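Neutral ceramidase (Pseudomonas aeruginosa, PDB 2ZWS) hydrolyses the N-acyl linkage of ceramides to give sphingosine and free fatty acid, and also runs the reverse synthesis, using a zinc ion. Local coordinates at residues Arg275-Ala278 against Lys279-Ile283; Phe313-Gly316 against Gln317-Leu321; Gly381-Pro385 against Tyr386-Pro390; Trp470-Ala473 against Ala474-Leu478. All coordinates share one frame; numbering follows the deposited sequence. Where two conformers were deposited one is given.

Interaction 1 (Arg275-Ala278 against Lys279-Ile283); sequences RQFA and KAYEI
Phe277 and Tyr281, one helical turn apart, lie side by side and point the same way. The closest side-chain atoms are Phe277 CZ and Tyr281 CD2, 3.6 Å apart. The rings meet obliquely, with their planes at 33°. Tyr281 also sets its CB over one face of the Phe277 ring, 4.2 Å from the ring centroid, which makes a CH-pi contact. Both residues hold CG anti to the backbone N (chi1 164° for Phe277, -165° for Tyr281), and this shared torsion sends the two rings off the helix in the same direction. The backbone fixes their spacing: Tyr281 N donates to Phe277 O at 2.9 Å. Ala280 N to Gln276 O and Glu282 N to Ala278 O, each 3.0 Å, continue the alpha-helical i to i+4 pattern. The bond from Lys279 N to Arg275 O is weak at 3.4 Å. On another side of the helix, Lys279 NZ forms a salt bridge with Glu282 OE1 at 3.2 Å, approaching from above the carboxylate plane. Farther out, Gln276 bonds to Lys220 and Arg275 pairs with Glu271. Helix 265-286 packs here on helix 218-231, where Phe277 meets His226 and Trp227 edge-to-face, and on strand 181-189, where Ala280 and Ile283 touch Met182.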
loop_
_atom_site.group_PDB
_atom_site.type_symbol
_atom_site.label_atom_id
_atom_site.label_comp_id
_atom_site.label_asym_id
_atom_site.label_seq_id
_atom_site.Cartn_x
_atom_site.Cartn_y
_atom_site.Cartn_z
ATOM N N ARG A 275 11.081 -5.762 13.016
ATOM C CA ARG A 275 11.644 -7.056 12.599
ATOM C C ARG A 275 12.012 -7.045 11.117
ATOM O O ARG A 275 13.099 -7.491 10.728
ATOM C CB ARG A 275 10.685 -8.204 12.922
ATOM C CG ARG A 275 10.578 -8.445 14.419
ATOM C CD ARG A 275 9.582 -9.516 14.750
ATOM N NE ARG A 275 9.357 -9.531 16.195
ATOM C CZ ARG A 275 8.570 -10.378 16.850
ATOM N NH1 ARG A 275 7.898 -11.332 16.208
ATOM N NH2 ARG A 275 8.445 -10.253 18.173
ATOM N N GLN A 276 11.155 -6.419 10.315
ATOM C CA GLN A 276 11.423 -6.291 8.864
ATOM C C GLN A 276 12.571 -5.342 8.617
ATOM O O GLN A 276 13.463 -5.633 7.820
ATOM C CB GLN A 276 10.184 -5.807 8.107
ATOM C CG GLN A 276 9.070 -6.845 8.139
ATOM C CD GLN A 276 7.813 -6.316 7.532
ATOM O OE1 GLN A 276 7.671 -6.324 6.322
ATOM N NE2 GLN A 276 6.902 -5.821 8.361
ATOM N N PHE A 277 12.538 -4.195 9.293
ATOM C CA PHE A 277 13.601 -3.221 9.161
ATOM C C PHE A 277 14.959 -3.856 9.468
ATOM O O PHE A 277 15.929 -3.643 8.728
ATOM C CB PHE A 277 13.418 -2.027 10.108
ATOM C CG PHE A 277 14.680 -1.241 10.260
ATOM C CD1 PHE A 277 15.097 -0.391 9.248
ATOM C CD2 PHE A 277 15.512 -1.451 11.343
ATOM C CE1 PHE A 277 16.340 0.291 9.330
ATOM C CE2 PHE A 277 16.731 -0.784 11.447
ATOM C CZ PHE A 277 17.159 0.078 10.435
ATOM N N ALA A 278 15.041 -4.609 10.572
ATOM C CA ALA A 278 16.347 -5.083 11.038
ATOM C C ALA A 278 16.974 -5.997 9.984
ATOM O O ALA A 278 18.163 -5.904 9.687
ATOM C CB ALA A 278 16.248 -5.753 12.381
ATOM N N LYS A 279 16.143 -6.832 9.379
ATOM C CA LYS A 279 16.632 -7.732 8.341
ATOM C C LYS A 279 17.045 -6.976 7.084
ATOM O O LYS A 279 18.084 -7.300 6.474
ATOM C CB LYS A 279 15.619 -8.850 8.032
ATOM C CG LYS A 279 16.186 -9.987 7.134
ATOM C CD LYS A 279 17.283 -10.741 7.892
ATOM C CE LYS A 279 17.923 -11.865 7.112
ATOM N NZ LYS A 279 18.718 -12.618 8.133
ATOM N N ALA A 280 16.248 -5.971 6.686
ATOM C CA ALA A 280 16.550 -5.195 5.469
ATOM C C ALA A 280 17.864 -4.462 5.647
ATOM O O ALA A 280 18.695 -4.450 4.750
ATOM C CB ALA A 280 15.424 -4.203 5.172
ATOM N N TYR A 281 18.044 -3.887 6.831
ATOM C CA TYR A 281 19.245 -3.144 7.127
ATOM C C TYR A 281 20.467 -4.074 7.106
ATOM O O TYR A 281 21.526 -3.707 6.567
ATOM C CB TYR A 281 19.119 -2.481 8.509
ATOM C CG TYR A 281 20.149 -1.420 8.718
ATOM C CD1 TYR A 281 21.309 -1.676 9.449
ATOM C CD2 TYR A 281 19.986 -0.160 8.158
ATOM C CE1 TYR A 281 22.290 -0.680 9.593
ATOM C CE2 TYR A 281 20.955 0.826 8.303
ATOM C CZ TYR A 281 22.089 0.554 9.028
ATOM O OH TYR A 281 23.023 1.538 9.179
ATOM N N GLU A 282 20.309 -5.260 7.687
ATOM C CA GLU A 282 21.367 -6.290 7.698
ATOM C C GLU A 282 21.749 -6.653 6.255
ATOM O O GLU A 282 22.940 -6.628 5.870
ATOM C CB GLU A 282 20.891 -7.552 8.417
ATOM C CG GLU A 282 21.933 -8.666 8.320
ATOM C CD GLU A 282 21.526 -9.977 8.932
ATOM O OE1 GLU A 282 20.358 -10.170 9.324
ATOM O OE2 GLU A 282 22.414 -10.863 9.041
ATOM N N ILE A 283 20.744 -6.941 5.433
ATOM C CA ILE A 283 21.031 -7.371 4.051
ATOM C C ILE A 283 21.712 -6.249 3.266
ATOM O O ILE A 283 22.746 -6.482 2.593
ATOM C CB ILE A 283 19.750 -7.826 3.332
ATOM C CG1 ILE A 283 19.189 -9.079 4.016
ATOM C CG2 ILE A 283 19.986 -7.985 1.805
ATOM C CD1 ILE A 283 17.744 -9.387 3.617
#

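Interaction 2 (Phe313-Gly316 against Gln317-Leu321)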
loop_
_atom_site.group_PDB
_atom_site.type_symbol
_atom_site.label_atom_id
_atom_site.label_comp_id
_atom_site.label_asym_id
_atom_site.label_seq_id
_atom_site.Cartn_x
_atom_site.Cartn_y
_atom_site.Cartn_z
ATOM N N PHE A 313 0.783 -26.196 -17.901
ATOM C CA PHE A 313 0.569 -25.458 -16.643
ATOM C C PHE A 313 -0.554 -26.004 -15.760
ATOM O O PHE A 313 -0.705 -25.591 -14.610
ATOM C CB PHE A 313 0.328 -23.973 -16.954
ATOM C CG PHE A 313 1.442 -23.348 -17.727
ATOM C CD1 PHE A 313 1.327 -23.143 -19.105
ATOM C CD2 PHE A 313 2.620 -22.974 -17.087
ATOM C CE1 PHE A 313 2.381 -22.583 -19.837
ATOM C CE2 PHE A 313 3.679 -22.408 -17.808
ATOM C CZ PHE A 313 3.562 -22.209 -19.188
ATOM N N THR A 314 -1.331 -26.940 -16.295
ATOM C CA THR A 314 -2.488 -27.461 -15.575
ATOM C C THR A 314 -2.234 -28.884 -15.063
ATOM O O THR A 314 -1.123 -29.209 -14.639
ATOM C CB THR A 314 -3.717 -27.440 -16.479
ATOM O OG1 THR A 314 -3.501 -28.354 -17.559
ATOM C CG2 THR A 314 -3.932 -26.045 -17.059
ATOM N N ASP A 315 -3.270 -29.714 -15.104
ATOM C CA ASP A 315 -3.158 -31.133 -14.739
ATOM C C ASP A 315 -2.649 -31.966 -15.917
ATOM O O ASP A 315 -2.299 -33.142 -15.757
ATOM C CB ASP A 315 -4.503 -31.672 -14.212
ATOM C CG ASP A 315 -5.684 -31.389 -15.153
ATOM O OD1 ASP A 315 -6.787 -31.903 -14.856
ATOM O OD2 ASP A 315 -5.536 -30.667 -16.170
ATOM N N GLY A 316 -2.603 -31.349 -17.095
ATOM C CA GLY A 316 -2.162 -32.024 -18.314
ATOM C C GLY A 316 -3.212 -31.969 -19.403
ATOM O O GLY A 316 -3.005 -32.487 -20.508
ATOM N N GLN A 317 -4.349 -31.361 -19.078
ATOM C CA GLN A 317 -5.405 -31.107 -20.039
ATOM C C GLN A 317 -5.457 -29.608 -20.326
ATOM O O GLN A 317 -5.109 -28.798 -19.446
ATOM C CB GLN A 317 -6.760 -31.562 -19.495
ATOM C CG GLN A 317 -6.962 -33.095 -19.450
ATOM C CD GLN A 317 -6.561 -33.785 -20.753
ATOM O OE1 GLN A 317 -5.660 -34.628 -20.765
ATOM N NE2 GLN A 317 -7.208 -33.409 -21.857
ATOM N N PRO A 318 -5.880 -29.231 -21.548
ATOM C CA PRO A 318 -6.161 -27.816 -21.804
ATOM C C PRO A 318 -7.290 -27.318 -20.907
ATOM O O PRO A 318 -8.297 -28.012 -20.717
ATOM C CB PRO A 318 -6.611 -27.792 -23.271
ATOM C CG PRO A 318 -6.102 -29.063 -23.858
ATOM C CD PRO A 318 -6.090 -30.062 -22.750
ATOM N N ARG A 319 -7.122 -26.111 -20.360
ATOM C CA ARG A 319 -8.137 -25.528 -19.487
ATOM C C ARG A 319 -8.478 -24.106 -19.942
ATOM O O ARG A 319 -7.819 -23.558 -20.817
ATOM C CB ARG A 319 -7.683 -25.550 -18.018
ATOM C CG ARG A 319 -7.412 -26.960 -17.426
ATOM C CD ARG A 319 -8.646 -27.867 -17.412
ATOM N NE ARG A 319 -8.354 -29.196 -16.849
ATOM C CZ ARG A 319 -9.174 -30.247 -16.922
ATOM N NH1 ARG A 319 -10.337 -30.140 -17.541
ATOM N NH2 ARG A 319 -8.828 -31.415 -16.388
ATOM N N GLN A 320 -9.542 -23.553 -19.379
ATOM C CA GLN A 320 -9.935 -22.163 -19.624
ATOM C C GLN A 320 -10.359 -21.553 -18.316
ATOM O O GLN A 320 -11.047 -22.207 -17.532
ATOM C CB GLN A 320 -11.140 -22.105 -20.546
ATOM C CG GLN A 320 -10.835 -21.844 -21.985
ATOM C CD GLN A 320 -12.059 -21.360 -22.756
ATOM O OE1 GLN A 320 -11.951 -21.029 -23.936
ATOM N NE2 GLN A 320 -13.214 -21.290 -22.090
ATOM N N LEU A 321 -9.977 -20.296 -18.076
ATOM C CA LEU A 321 -10.434 -19.610 -16.871
ATOM C C LEU A 321 -11.946 -19.439 -16.893
ATOM O O LEU A 321 -12.548 -19.366 -17.974
ATOM C CB LEU A 321 -9.772 -18.229 -16.744
ATOM C CG LEU A 321 -8.287 -18.176 -16.406
ATOM C CD1 LEU A 321 -7.868 -16.701 -16.218
ATOM C CD2 LEU A 321 -7.961 -18.988 -15.163
#
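Asp315 and Arg319 form a salt bridge across the end of a loop. Arg319 grips the carboxylate side-on with two nitrogens. Arg319 NH2 reaches Asp315 OD1 at 2.6 Å, on the syn lone pair and in the guanidinium plane. Arg319 NE gives a longer bond to Asp315 OD2, 3.3 Å. Asp315 OD2 also accepts from Gln317 N at 3.2 Å, and these two donors come from opposite faces of the carboxylate plane. The carboxylate is thus held by three bonds, which restrict its rotation. Packing is close on the Thr314 side too. Thr314 OG1 donates to Gln317 O at only 2.5 Å and accepts from Gly316 N at 3.2 Å. Chi1 of 65° sets this hydroxyl between the backbone N and carbonyl carbon, facing the turn. Thr314 CG2 rests on Arg319 CG, 3.6 Å away, and Trp470 packs against both side chains. The other side is looser. Gly316, Gln317 and Pro318 are exposed to solvent, and the Gln317 chain bends back beside the Gly316 peptide. Gly316 has a positive phi (123°), a backbone shape that calls for glycine. The bond from Gly316 N to Thr314 OG1 defines an ST turn, here in the connection between the antiparallel strands 308-309 and 319-320.

Interaction 3 (Gly381-Pro385 against Tyr386-Pro390)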
loop_
_atom_site.group_PDB
_atom_site.type_symbol
_atom_site.label_atom_id
_atom_site.label_comp_id
_atom_site.label_asym_id
_atom_site.label_seq_id
_atom_site.Cartn_x
_atom_site.Cartn_y
_atom_site.Cartn_z
ATOM N N GLY A 381 -18.639 -11.727 -11.945
ATOM C CA GLY A 381 -18.323 -11.572 -13.357
ATOM C C GLY A 381 -19.509 -11.291 -14.256
ATOM O O GLY A 381 -19.368 -10.625 -15.286
ATOM N N ASN A 382 -20.679 -11.814 -13.877
ATOM C CA ASN A 382 -21.875 -11.677 -14.716
ATOM C C ASN A 382 -22.777 -10.514 -14.342
ATOM O O ASN A 382 -23.860 -10.363 -14.917
ATOM C CB ASN A 382 -22.696 -12.995 -14.717
ATOM C CG ASN A 382 -22.016 -14.113 -15.499
ATOM O OD1 ASN A 382 -21.963 -15.263 -15.048
ATOM N ND2 ASN A 382 -21.497 -13.788 -16.670
ATOM N N LYS A 383 -22.332 -9.681 -13.400
ATOM C CA LYS A 383 -23.115 -8.519 -12.966
ATOM C C LYS A 383 -23.199 -7.490 -14.089
ATOM O O LYS A 383 -22.277 -7.374 -14.883
ATOM C CB LYS A 383 -22.512 -7.898 -11.703
ATOM C CG LYS A 383 -22.495 -8.817 -10.497
ATOM C CD LYS A 383 -23.919 -9.027 -9.976
ATOM C CE LYS A 383 -23.927 -9.972 -8.779
ATOM N NZ LYS A 383 -25.269 -10.032 -8.160
ATOM N N LYS A 384 -24.334 -6.805 -14.179
ATOM C CA LYS A 384 -24.589 -5.829 -15.239
ATOM C C LYS A 384 -25.022 -4.499 -14.616
ATOM O O LYS A 384 -25.683 -4.510 -13.575
ATOM C CB LYS A 384 -25.676 -6.369 -16.190
ATOM C CG LYS A 384 -25.227 -7.591 -17.015
ATOM C CD LYS A 384 -24.134 -7.244 -18.015
ATOM C CE LYS A 384 -23.802 -8.405 -18.960
ATOM N NZ LYS A 384 -23.127 -9.546 -18.267
ATOM N N PRO A 385 -24.663 -3.362 -15.250
ATOM C CA PRO A 385 -23.986 -3.216 -16.544
ATOM C C PRO A 385 -22.495 -3.484 -16.484
ATOM O O PRO A 385 -21.876 -3.694 -17.527
ATOM C CB PRO A 385 -24.218 -1.739 -16.922
ATOM C CG PRO A 385 -24.965 -1.142 -15.812
ATOM C CD PRO A 385 -24.927 -2.043 -14.644
ATOM N N TYR A 386 -21.939 -3.487 -15.275
ATOM C CA TYR A 386 -20.513 -3.741 -15.074
ATOM C C TYR A 386 -20.253 -4.895 -14.112
ATOM O O TYR A 386 -20.912 -5.013 -13.075
ATOM C CB TYR A 386 -19.830 -2.488 -14.526
ATOM C CG TYR A 386 -20.046 -1.293 -15.404
ATOM C CD1 TYR A 386 -19.377 -1.173 -16.622
ATOM C CD2 TYR A 386 -20.975 -0.316 -15.059
ATOM C CE1 TYR A 386 -19.584 -0.078 -17.463
ATOM C CE2 TYR A 386 -21.199 0.775 -15.896
ATOM C CZ TYR A 386 -20.501 0.891 -17.088
ATOM O OH TYR A 386 -20.731 1.993 -17.903
ATOM N N PRO A 387 -19.257 -5.737 -14.428
ATOM C CA PRO A 387 -18.924 -6.783 -13.440
ATOM C C PRO A 387 -18.416 -6.110 -12.166
ATOM O O PRO A 387 -17.893 -4.984 -12.234
ATOM C CB PRO A 387 -17.795 -7.585 -14.108
ATOM C CG PRO A 387 -17.269 -6.717 -15.174
ATOM C CD PRO A 387 -18.362 -5.747 -15.595
ATOM N N TRP A 388 -18.580 -6.764 -11.017
ATOM C CA TRP A 388 -18.124 -6.176 -9.750
ATOM C C TRP A 388 -16.619 -6.330 -9.562
ATOM O O TRP A 388 -16.054 -5.769 -8.631
ATOM C CB TRP A 388 -18.830 -6.823 -8.566
ATOM C CG TRP A 388 -20.294 -6.541 -8.508
ATOM C CD1 TRP A 388 -21.056 -5.816 -9.393
ATOM C CD2 TRP A 388 -21.173 -6.998 -7.489
ATOM N NE1 TRP A 388 -22.377 -5.807 -8.973
ATOM C CE2 TRP A 388 -22.471 -6.534 -7.810
ATOM C CE3 TRP A 388 -20.991 -7.772 -6.329
ATOM C CZ2 TRP A 388 -23.578 -6.809 -6.998
ATOM C CZ3 TRP A 388 -22.101 -8.052 -5.524
ATOM C CH2 TRP A 388 -23.368 -7.575 -5.867
ATOM N N THR A 389 -15.992 -7.129 -10.423
ATOM C CA THR A 389 -14.578 -7.433 -10.310
ATOM C C THR A 389 -13.932 -7.265 -11.687
ATOM O O THR A 389 -14.613 -7.316 -12.698
ATOM C CB THR A 389 -14.361 -8.877 -9.791
ATOM O OG1 THR A 389 -15.278 -9.779 -10.445
ATOM C CG2 THR A 389 -14.552 -8.950 -8.284
ATOM N N PRO A 390 -12.605 -7.011 -11.732
ATOM C CA PRO A 390 -11.948 -6.811 -13.043
ATOM C C PRO A 390 -11.907 -8.027 -13.958
ATOM O O PRO A 390 -11.997 -9.163 -13.498
ATOM C CB PRO A 390 -10.510 -6.397 -12.679
ATOM C CG PRO A 390 -10.333 -6.736 -11.244
ATOM C CD PRO A 390 -11.678 -6.814 -10.593
HETATM O O HOH W 1 -24.749 -4.929 -10.462
#
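Lys383 lays its aliphatic chain over one face of the Trp388 indole, crossing it obliquely. Lys383 CG sits almost straight above the five-membered ring of Trp388, 3.4 Å from its centroid and 10° off the normal, a CH-pi contact. The chain then runs on across the ring system: Lys383 CD passes Trp388 CE2 at 3.6 Å, and Lys383 CE reaches Trp388 CZ2 at the same distance. Lys383 NZ ends off-centre over the six-membered ring of Trp388, 4.3 Å from its centroid, in a cation-pi contact. A bend at chi2 (-71°) followed by an extended end keeps the whole chain along the indole. Its ammonium also has a weak bond to Gly357 O. The indole edge is used as well. Trp388 NE1 donates in the ring plane to a water at 2.9 Å, and this water donates in turn to Lys384 O. Lys383 and Trp388 belong to an irregular loop between strands 376-378 and 392-400, which doubles back through a cis peptide bond before Pro385. At the bend, Pro385 CB lies over one face of the Tyr386 ring, 4.3 Å from its centroid, a CH-pi contact. Pro387 CB lies against Gly381 O at 3.6 Å. Beyond Trp388, Thr389 OG1 bonds to Thr380, and its side chain packs on Met110 and Tyr111.

Interaction 4 (Trp470-Ala473 against Ala474-Leu478); sequences WTQA and AYQQL
Ala474 N donates to Trp470 O at 2.9 Å. Trp470 holds the N-cap position, so this bond starts the helical ladder. The methyl of Ala474 lies against Thr471 O, 3.4 Å from CB. Next comes Tyr475, whose N donates to Thr471 O at 3.1 Å. Its ring lies beside the Thr471 side chain, pointing the same way, with Tyr475 CE2 3.7 Å from Thr471 CG2. The Thr471 methyl stands anti to the backbone N, on the side of Tyr475, while OG1 turns to Gly468 O. Phe412 meets the Tyr475 ring edge-to-face. Gln476 bonds twice to the residue one turn back. Its N donates to Gln472 O. Gln472 has two conformers, and in the one described here Gln476 OE1 accepts from Gln472 NE2 at 2.9 Å. That hydrogen bond between side-chain amides is fairly straight, with an angle of 166° at the hydrogen, and lies in the plane of the acceptor carbonyl. The two amide planes are nevertheless 79° apart. In this conformer a bend at chi2 (-80°) in Gln472 brings its amide to the meeting, and NE2 also bonds to Ala416 O. Gln477 N then donates to Ala473 O, and Leu478 N to Ala474 O. The arrangement is the start of an alpha helix, with its ladder of i to i+4 backbone bonds. It is buried against helix 414-428 and strand 448-449, which carries the zinc ligand Tyr448.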
loop_
_atom_site.group_PDB
_atom_site.type_symbol
_atom_site.label_atom_id
_atom_site.label_comp_id
_atom_site.label_asym_id
_atom_site.label_seq_id
_atom_site.Cartn_x
_atom_site.Cartn_y
_atom_site.Cartn_z
ATOM N N TRP A 470 -7.863 -22.847 -11.993
ATOM C CA TRP A 470 -6.663 -22.691 -12.815
ATOM C C TRP A 470 -6.174 -21.248 -12.899
ATOM O O TRP A 470 -5.339 -20.933 -13.739
ATOM C CB TRP A 470 -6.871 -23.293 -14.212
ATOM C CG TRP A 470 -7.260 -24.755 -14.106
ATOM C CD1 TRP A 470 -8.477 -25.293 -14.366
ATOM C CD2 TRP A 470 -6.433 -25.813 -13.624
ATOM N NE1 TRP A 470 -8.455 -26.648 -14.110
ATOM C CE2 TRP A 470 -7.211 -26.991 -13.650
ATOM C CE3 TRP A 470 -5.101 -25.888 -13.188
ATOM C CZ2 TRP A 470 -6.700 -28.243 -13.258
ATOM C CZ3 TRP A 470 -4.590 -27.132 -12.792
ATOM C CH2 TRP A 470 -5.395 -28.290 -12.837
ATOM N N THR A 471 -6.664 -20.402 -11.998
ATOM C CA THR A 471 -6.182 -19.012 -11.909
ATOM C C THR A 471 -4.654 -18.950 -11.778
ATOM O O THR A 471 -3.978 -18.173 -12.499
ATOM C CB THR A 471 -6.880 -18.250 -10.763
ATOM O OG1 THR A 471 -8.297 -18.246 -10.987
ATOM C CG2 THR A 471 -6.387 -16.804 -10.680
ATOM N N GLN A 472 -4.088 -19.755 -10.875
ATOM C CA GLN A 472 -2.644 -19.723 -10.677
ATOM C C GLN A 472 -1.905 -20.152 -11.940
ATOM O O GLN A 472 -0.903 -19.542 -12.311
ATOM C CB GLN A 472 -2.233 -20.593 -9.484
ATOM C CG GLN A 472 -0.765 -20.441 -9.020
ATOM C CD GLN A 472 0.238 -21.216 -9.869
ATOM O OE1 GLN A 472 -0.113 -22.210 -10.518
ATOM N NE2 GLN A 472 1.505 -20.772 -9.863
ATOM N N ALA A 473 -2.395 -21.218 -12.574
ATOM C CA ALA A 473 -1.808 -21.765 -13.807
ATOM C C ALA A 473 -1.802 -20.694 -14.905
ATOM O O ALA A 473 -0.798 -20.545 -15.630
ATOM C CB ALA A 473 -2.603 -22.996 -14.253
ATOM N N ALA A 474 -2.888 -19.927 -14.983
ATOM C CA ALA A 474 -2.995 -18.815 -15.963
ATOM C C ALA A 474 -1.897 -17.792 -15.722
ATOM O O ALA A 474 -1.208 -17.372 -16.672
ATOM C CB ALA A 474 -4.354 -18.124 -15.872
ATOM N N TYR A 475 -1.744 -17.366 -14.463
ATOM C CA TYR A 475 -0.678 -16.387 -14.168
ATOM C C TYR A 475 0.701 -16.961 -14.475
ATOM O O TYR A 475 1.564 -16.261 -14.982
ATOM C CB TYR A 475 -0.749 -15.936 -12.724
ATOM C CG TYR A 475 -1.765 -14.865 -12.446
ATOM C CD1 TYR A 475 -1.542 -13.542 -12.846
ATOM C CD2 TYR A 475 -2.938 -15.158 -11.743
ATOM C CE1 TYR A 475 -2.466 -12.547 -12.567
ATOM C CE2 TYR A 475 -3.857 -14.176 -11.435
ATOM C CZ TYR A 475 -3.614 -12.854 -11.853
ATOM O OH TYR A 475 -4.496 -11.840 -11.553
ATOM N N GLN A 476 0.912 -18.249 -14.189
ATOM C CA GLN A 476 2.216 -18.824 -14.454
ATOM C C GLN A 476 2.498 -18.815 -15.965
ATOM O O GLN A 476 3.594 -18.421 -16.391
ATOM C CB GLN A 476 2.312 -20.246 -13.892
ATOM C CG GLN A 476 3.714 -20.811 -13.872
ATOM C CD GLN A 476 3.859 -21.948 -12.889
ATOM O OE1 GLN A 476 3.411 -21.854 -11.739
ATOM N NE2 GLN A 476 4.506 -23.029 -13.326
ATOM N N GLN A 477 1.508 -19.198 -16.756
ATOM C CA GLN A 477 1.644 -19.166 -18.216
ATOM C C GLN A 477 1.956 -17.759 -18.717
ATOM O O GLN A 477 2.842 -17.576 -19.549
ATOM C CB GLN A 477 0.348 -19.613 -18.858
ATOM C CG GLN A 477 0.325 -19.478 -20.367
ATOM C CD GLN A 477 -0.933 -20.054 -20.932
ATOM O OE1 GLN A 477 -1.813 -19.323 -21.403
ATOM N NE2 GLN A 477 -1.061 -21.362 -20.840
ATOM N N LEU A 478 1.208 -16.780 -18.201
ATOM C CA LEU A 478 1.369 -15.392 -18.638
ATOM C C LEU A 478 2.771 -14.860 -18.340
ATOM O O LEU A 478 3.408 -14.212 -19.199
ATOM C CB LEU A 478 0.302 -14.514 -17.993
ATOM C CG LEU A 478 -1.130 -14.793 -18.463
ATOM C CD1 LEU A 478 -2.132 -14.030 -17.614
ATOM C CD2 LEU A 478 -1.337 -14.497 -19.930
#

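From the N terminus the four contacts follow one another in series, and none nests in or crosses another. Interaction 1 lies within helix 265-286. Interaction 2 closes the loop between strands 308-309 and 319-320. Interaction 3 folds back the loop that leads to strand 392-400, and interaction 4 begins helix 471-488. Interactions 2 and 4 touch, though far apart in sequence: Phe313 O lies 3.2 Å from Ala473 CB, and Arg319 CG 3.5 Å from Trp470 NE1. The loop between the two strands is thereby packed onto the helix start. Interaction 3 stays about 8 Å from interaction 4 at the nearest atoms. Interaction 1 lies across the chain's centre from interaction 3, with centres about 42 Å apart.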